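Local coordinates for putative glucoamylase (Bacteroides uniformis, PDB 4GL3), which is a putative glucoamylase that probably hydrolyses glycosidic bonds, though its substrate is not established, at residues G99-W104 and A128-G133; N157-A162 and M401-V406. All coordinates share one frame; numbering follows the deposited sequence.

Contact 1: residues G99-W104 and A128-G133; sequences GMWAHW and AFMFEG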
loop_
_atom_site.group_PDB
_atom_site.type_symbol
_atom_site.label_atom_id
_atom_site.label_comp_id
_atom_site.label_asym_id
_atom_site.label_seq_id
_atom_site.Cartn_x
_atom_site.Cartn_y
_atom_site.Cartn_z
ATOM N N GLY A 99 -8.090 -19.542 0.652
ATOM C CA GLY A 99 -8.680 -18.277 0.251
ATOM C C GLY A 99 -7.707 -17.160 -0.094
ATOM O O GLY A 99 -8.143 -16.063 -0.482
HETATM N N MSE A 100 -6.406 -17.403 0.068
HETATM C CA MSE A 100 -5.411 -16.366 -0.143
HETATM C C MSE A 100 -4.726 -16.620 -1.467
HETATM O O MSE A 100 -4.677 -17.773 -1.951
HETATM C CB MSE A 100 -4.387 -16.344 0.968
HETATM C CG MSE A 100 -4.949 -16.307 2.390
HETATM SE SE MSE A 100 -5.893 -14.605 2.681
HETATM C CE MSE A 100 -6.416 -14.952 4.497
ATOM N N TRP A 101 -4.151 -15.564 -2.036
ATOM C CA TRP A 101 -3.291 -15.690 -3.217
ATOM C C TRP A 101 -1.818 -15.595 -2.852
ATOM O O TRP A 101 -1.458 -15.120 -1.755
ATOM C CB TRP A 101 -3.664 -14.596 -4.254
ATOM C CG TRP A 101 -5.141 -14.569 -4.588
ATOM C CD1 TRP A 101 -5.786 -15.366 -5.461
ATOM C CD2 TRP A 101 -6.150 -13.698 -4.019
ATOM N NE1 TRP A 101 -7.141 -15.021 -5.527
ATOM C CE2 TRP A 101 -7.371 -14.013 -4.627
ATOM C CE3 TRP A 101 -6.123 -12.680 -3.077
ATOM C CZ2 TRP A 101 -8.534 -13.374 -4.294
ATOM C CZ3 TRP A 101 -7.293 -12.041 -2.734
ATOM C CH2 TRP A 101 -8.477 -12.365 -3.366
ATOM N N ALA A 102 -0.990 -16.035 -3.801
ATOM C CA ALA A 102 0.446 -15.811 -3.817
ATOM C C ALA A 102 0.814 -14.312 -4.016
ATOM O O ALA A 102 -0.041 -13.482 -4.366
ATOM C CB ALA A 102 1.139 -16.718 -4.852
ATOM N N HIS A 103 2.062 -13.961 -3.684
ATOM C CA HIS A 103 2.605 -12.618 -3.914
ATOM C C HIS A 103 2.550 -12.343 -5.433
ATOM O O HIS A 103 2.050 -11.309 -5.860
ATOM C CB HIS A 103 3.999 -12.569 -3.322
ATOM C CG HIS A 103 4.691 -11.234 -3.377
ATOM N ND1 HIS A 103 5.803 -10.960 -2.588
ATOM C CD2 HIS A 103 4.484 -10.129 -4.137
ATOM C CE1 HIS A 103 6.224 -9.726 -2.853
ATOM N NE2 HIS A 103 5.447 -9.205 -3.794
ATOM N N TRP A 104 3.094 -13.260 -6.226
ATOM C CA TRP A 104 3.118 -13.135 -7.684
ATOM C C TRP A 104 2.315 -14.257 -8.338
ATOM O O TRP A 104 2.349 -15.386 -7.873
ATOM C CB TRP A 104 4.551 -13.237 -8.195
ATOM C CG TRP A 104 5.411 -12.023 -7.974
ATOM C CD1 TRP A 104 5.025 -10.820 -7.533
ATOM C CD2 TRP A 104 6.809 -11.930 -8.236
ATOM N NE1 TRP A 104 6.094 -9.956 -7.498
ATOM C CE2 TRP A 104 7.205 -10.618 -7.922
ATOM C CE3 TRP A 104 7.767 -12.835 -8.710
ATOM C CZ2 TRP A 104 8.522 -10.165 -8.060
ATOM C CZ3 TRP A 104 9.086 -12.382 -8.874
ATOM C CH2 TRP A 104 9.446 -11.056 -8.537
ATOM N N ALA A 128 -3.994 -9.306 1.891
ATOM C CA ALA A 128 -4.662 -8.297 2.726
ATOM C C ALA A 128 -4.734 -6.947 1.969
ATOM O O ALA A 128 -5.741 -6.262 2.042
ATOM C CB ALA A 128 -3.953 -8.127 4.079
ATOM N N PHE A 129 -3.677 -6.583 1.251
ATOM C CA PHE A 129 -3.689 -5.358 0.476
ATOM C C PHE A 129 -4.691 -5.465 -0.677
ATOM O O PHE A 129 -5.426 -4.486 -1.000
ATOM C CB PHE A 129 -2.297 -5.007 -0.023
ATOM C CG PHE A 129 -1.291 -4.758 1.068
ATOM C CD1 PHE A 129 -1.655 -4.159 2.291
ATOM C CD2 PHE A 129 0.033 -5.073 0.854
ATOM C CE1 PHE A 129 -0.685 -3.898 3.284
ATOM C CE2 PHE A 129 0.998 -4.846 1.845
ATOM C CZ PHE A 129 0.626 -4.290 3.056
HETATM N N MSE A 130 -4.816 -6.665 -1.248
HETATM C CA MSE A 130 -5.872 -6.894 -2.256
HETATM C C MSE A 130 -7.261 -6.709 -1.611
HETATM O O MSE A 130 -8.118 -6.036 -2.189
HETATM C CB MSE A 130 -5.736 -8.250 -2.980
HETATM C CG MSE A 130 -6.955 -8.575 -3.856
HETATM SE SE MSE A 130 -7.132 -7.352 -5.339
HETATM C CE MSE A 130 -5.643 -7.955 -6.343
ATOM N N PHE A 131 -7.501 -7.302 -0.434
ATOM C CA PHE A 131 -8.811 -7.169 0.231
ATOM C C PHE A 131 -9.076 -5.729 0.671
ATOM O O PHE A 131 -10.197 -5.283 0.687
ATOM C CB PHE A 131 -8.966 -8.172 1.386
ATOM C CG PHE A 131 -9.351 -9.566 0.914
ATOM C CD1 PHE A 131 -10.545 -9.776 0.306
ATOM C CD2 PHE A 131 -8.459 -10.614 0.983
ATOM C CE1 PHE A 131 -10.907 -11.012 -0.218
ATOM C CE2 PHE A 131 -8.806 -11.872 0.509
ATOM C CZ PHE A 131 -10.035 -12.062 -0.105
ATOM N N GLU A 132 -8.033 -5.003 1.037
ATOM C CA GLU A 132 -8.189 -3.564 1.352
ATOM C C GLU A 132 -8.847 -2.840 0.163
ATOM O O GLU A 132 -9.898 -2.201 0.278
ATOM C CB GLU A 132 -6.820 -2.971 1.754
ATOM C CG GLU A 132 -6.846 -1.509 2.204
ATOM C CD GLU A 132 -5.457 -0.993 2.552
ATOM O OE1 GLU A 132 -4.433 -1.706 2.363
ATOM O OE2 GLU A 132 -5.366 0.144 3.030
ATOM N N GLY A 133 -8.302 -3.040 -1.020
ATOM C CA GLY A 133 -8.950 -2.558 -2.214
ATOM C C GLY A 133 -10.316 -3.145 -2.557
ATOM O O GLY A 133 -11.219 -2.408 -2.915
#
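Trp101, on a loop, faces one turn of helix 124-140, and its CA lies 9.2 Å from the CA of Met130, the nearest pair of CA atoms between the two segments. The gap is filled by side chains. Trp101 sends the far corner of its six-membered ring toward the helix. There CZ3 of Trp101 meets CE2 of Phe131 at 3.6 Å, and the neighbouring CH2 of Trp101 reaches CZ of Phe131 at the same distance. The ring planes are 29° from parallel and strongly offset, with the centroid of the Trp101 six-membered ring 5.2 Å from that of Phe131. Only the outer edges, CZ3-CH2 of Trp101 and CE2-CZ of Phe131, lie near each other. Phe131 turns its CG beside its own backbone N, opposite the carbonyl carbon (chi1 -80°), and this brings the CE2 and CZ corner of its ring to the indole.

Met130, a selenomethionine, touches the same corner through the base of its chain. Its CG stands anti to the backbone N (chi1 171°), which sets it 3.7 Å from CZ3 of Trp101. The two side chains cross at about a right angle.

The family's six-hairpin clan suggests an (alpha/alpha)6 toroid, with which the many helices are consistent. In this setting the contact ties the loop between helix 75-90 and strand 104-106 to helix 124-140. Trp101 is also fixed at its polar atoms: NE1 donates to Leu89 O, and its backbone N donates to Ser127 OG. Helix 54-69 adds Ile54, which touches both Trp101 and Met130, and Ser57, which touches Met130.

The carbonyl O of Gly99 makes a looser approach to the edge of the Phe131 ring, 4.4 Å from CE2 of Phe131.

Contact 2: residues N157-A162 and M401-V406; sequences NLWRQA and MSHPDV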
loop_
_atom_site.group_PDB
_atom_site.type_symbol
_atom_site.label_atom_id
_atom_site.label_comp_id
_atom_site.label_asym_id
_atom_site.label_seq_id
_atom_site.Cartn_x
_atom_site.Cartn_y
_atom_site.Cartn_z
ATOM N N ASN A 157 -18.123 -13.058 -1.636
ATOM C CA ASN A 157 -17.733 -14.460 -1.562
ATOM C C ASN A 157 -16.221 -14.657 -1.351
ATOM O O ASN A 157 -15.796 -15.465 -0.507
ATOM C CB ASN A 157 -18.221 -15.190 -2.816
ATOM C CG ASN A 157 -17.885 -16.646 -2.799
ATOM O OD1 ASN A 157 -16.966 -17.073 -3.501
ATOM N ND2 ASN A 157 -18.585 -17.412 -1.967
ATOM N N LEU A 158 -15.396 -13.915 -2.086
ATOM C CA LEU A 158 -13.940 -13.901 -1.843
ATOM C C LEU A 158 -13.619 -13.503 -0.417
ATOM O O LEU A 158 -12.805 -14.154 0.282
ATOM C CB LEU A 158 -13.215 -12.954 -2.812
ATOM C CG LEU A 158 -13.109 -13.411 -4.255
ATOM C CD1 LEU A 158 -12.434 -12.312 -5.072
ATOM C CD2 LEU A 158 -12.322 -14.711 -4.341
ATOM N N TRP A 159 -14.261 -12.437 0.047
ATOM C CA TRP A 159 -14.032 -11.981 1.417
ATOM C C TRP A 159 -14.430 -13.066 2.436
ATOM O O TRP A 159 -13.675 -13.326 3.362
ATOM C CB TRP A 159 -14.801 -10.679 1.653
ATOM C CG TRP A 159 -14.915 -10.200 3.068
ATOM C CD1 TRP A 159 -16.086 -9.894 3.726
ATOM C CD2 TRP A 159 -13.858 -9.864 3.973
ATOM N NE1 TRP A 159 -15.812 -9.423 4.990
ATOM C CE2 TRP A 159 -14.455 -9.398 5.162
ATOM C CE3 TRP A 159 -12.469 -9.957 3.917
ATOM C CZ2 TRP A 159 -13.713 -9.049 6.278
ATOM C CZ3 TRP A 159 -11.727 -9.580 5.021
ATOM C CH2 TRP A 159 -12.353 -9.140 6.198
ATOM N N ARG A 160 -15.600 -13.698 2.262
ATOM C CA ARG A 160 -16.020 -14.750 3.184
ATOM C C ARG A 160 -15.115 -16.023 3.119
ATOM O O ARG A 160 -14.980 -16.719 4.114
ATOM C CB ARG A 160 -17.486 -15.126 2.999
ATOM C CG ARG A 160 -18.465 -13.999 3.382
ATOM C CD ARG A 160 -19.884 -14.373 2.991
ATOM N NE ARG A 160 -20.305 -15.484 3.830
ATOM C CZ ARG A 160 -20.705 -15.364 5.090
ATOM N NH1 ARG A 160 -20.773 -14.173 5.686
ATOM N NH2 ARG A 160 -21.019 -16.451 5.753
ATOM N N GLN A 161 -14.429 -16.231 2.006
ATOM C CA GLN A 161 -13.569 -17.413 1.832
ATOM C C GLN A 161 -12.122 -17.219 2.337
ATOM O O GLN A 161 -11.354 -18.198 2.366
ATOM C CB GLN A 161 -13.585 -17.871 0.373
ATOM C CG GLN A 161 -14.880 -18.469 -0.119
ATOM C CD GLN A 161 -14.757 -19.074 -1.552
ATOM O OE1 GLN A 161 -13.931 -18.649 -2.372
ATOM N NE2 GLN A 161 -15.559 -20.081 -1.835
ATOM N N ALA A 162 -11.758 -15.992 2.760
ATOM C CA ALA A 162 -10.382 -15.698 3.171
ATOM C C ALA A 162 -10.199 -16.200 4.609
ATOM O O ALA A 162 -10.781 -15.629 5.522
ATOM C CB ALA A 162 -10.051 -14.219 3.078
HETATM N N MSE A 401 -13.805 2.496 5.296
HETATM C CA MSE A 401 -14.234 2.628 6.682
HETATM C C MSE A 401 -15.759 2.443 6.807
HETATM O O MSE A 401 -16.266 2.200 7.916
HETATM C CB MSE A 401 -13.830 3.984 7.253
HETATM C CG MSE A 401 -12.340 4.211 7.338
HETATM SE SE MSE A 401 -11.438 2.971 8.536
HETATM C CE MSE A 401 -11.727 3.842 10.221
ATOM N N SER A 402 -16.491 2.548 5.686
ATOM C CA SER A 402 -17.922 2.292 5.694
ATOM C C SER A 402 -18.274 0.812 5.734
ATOM O O SER A 402 -19.433 0.487 5.909
ATOM C CB SER A 402 -18.641 2.927 4.470
ATOM O OG SER A 402 -18.436 2.104 3.304
ATOM N N HIS A 403 -17.336 -0.092 5.493
ATOM C CA HIS A 403 -17.691 -1.506 5.426
ATOM C C HIS A 403 -18.058 -2.056 6.828
ATOM O O HIS A 403 -17.275 -1.944 7.753
ATOM C CB HIS A 403 -16.544 -2.321 4.844
ATOM C CG HIS A 403 -16.959 -3.693 4.406
ATOM N ND1 HIS A 403 -17.220 -4.717 5.297
ATOM C CD2 HIS A 403 -17.168 -4.206 3.169
ATOM C CE1 HIS A 403 -17.568 -5.801 4.623
ATOM N NE2 HIS A 403 -17.543 -5.519 3.331
ATOM N N PRO A 404 -19.245 -2.638 6.980
ATOM C CA PRO A 404 -19.664 -3.041 8.312
ATOM C C PRO A 404 -18.794 -4.107 9.004
ATOM O O PRO A 404 -18.777 -4.157 10.229
ATOM C CB PRO A 404 -21.080 -3.584 8.092
ATOM C CG PRO A 404 -21.106 -4.009 6.668
ATOM C CD PRO A 404 -20.283 -2.937 5.980
ATOM N N ASP A 405 -18.117 -4.962 8.256
ATOM C CA ASP A 405 -17.219 -5.925 8.889
ATOM C C ASP A 405 -15.933 -5.202 9.405
ATOM O O ASP A 405 -15.420 -5.539 10.486
ATOM C CB ASP A 405 -16.852 -7.069 7.947
ATOM C CG ASP A 405 -17.994 -8.039 7.682
ATOM O OD1 ASP A 405 -18.877 -8.206 8.526
ATOM O OD2 ASP A 405 -17.976 -8.649 6.603
ATOM N N VAL A 406 -15.444 -4.209 8.656
ATOM C CA VAL A 406 -14.261 -3.415 9.055
ATOM C C VAL A 406 -14.611 -2.699 10.377
ATOM O O VAL A 406 -13.863 -2.763 11.359
ATOM C CB VAL A 406 -13.803 -2.430 7.967
ATOM C CG1 VAL A 406 -12.759 -1.452 8.501
ATOM C CG2 VAL A 406 -13.269 -3.162 6.730
#
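Trp159 and Asp405 have the most surface buried here, and His403 completes the group. NE1 of Trp159 donates to OD2 of Asp405 at 2.8 Å, in a nearly straight bond of 168°. The oxygen lies in the indole plane, at the ring edge. On the carboxylate, which is turned moderately from the indole plane, the N-H arrives on the anti side of OD2, somewhat out of plane. CG of Trp159 stands opposite the backbone N (chi1 168°), and the ring reaches across to helix 404-412.

His403 turns its ring edge toward the face of the Trp159 five-membered ring. This is an offset edge-to-face pair, with centroids 5.5 Å apart and planes at 77°. His403 is also the N-cap of helix 404-412: its ND1 accepts from Asp405 N at 3.1 Å.

A leucine in place of Trp159 would probably leave Asp405 OD2 without its indole donor and His403 without its aromatic partner. Leu135 of helix 124-140 touches both Trp159 and His403. Asp405 lies in the first turn of its helix, where the helix dipole would probably favour a charged carboxylate and so a stronger acceptor for the indole N-H. The accepting ND1 suggests a neutral His403 ring with its proton on NE2.

Overall arrangement
Both segments of contact 1 precede those of contact 2 in the chain. Their centres are about 13 Å apart. Contact 1 lies nearer the chain's centre, about 11 Å from it against about 18 Å for contact 2. Helices 124-140 and 146-161 are consecutive; each carries a segment of one contact, and helix 124-140 also borders contact 2 through Leu135. They meet directly: CZ of Phe131 lies 3.5 Å from O of Leu158. Met100 and Phe131 both touch Ala162. Leu202 of helix 197-205 touches Phe131 and Trp159, so a third helix borders both contacts. Contact 2 spans 238 intervening residues and brings the late helix 404-412 against these consecutive helices, joining the end of the chain to its early part.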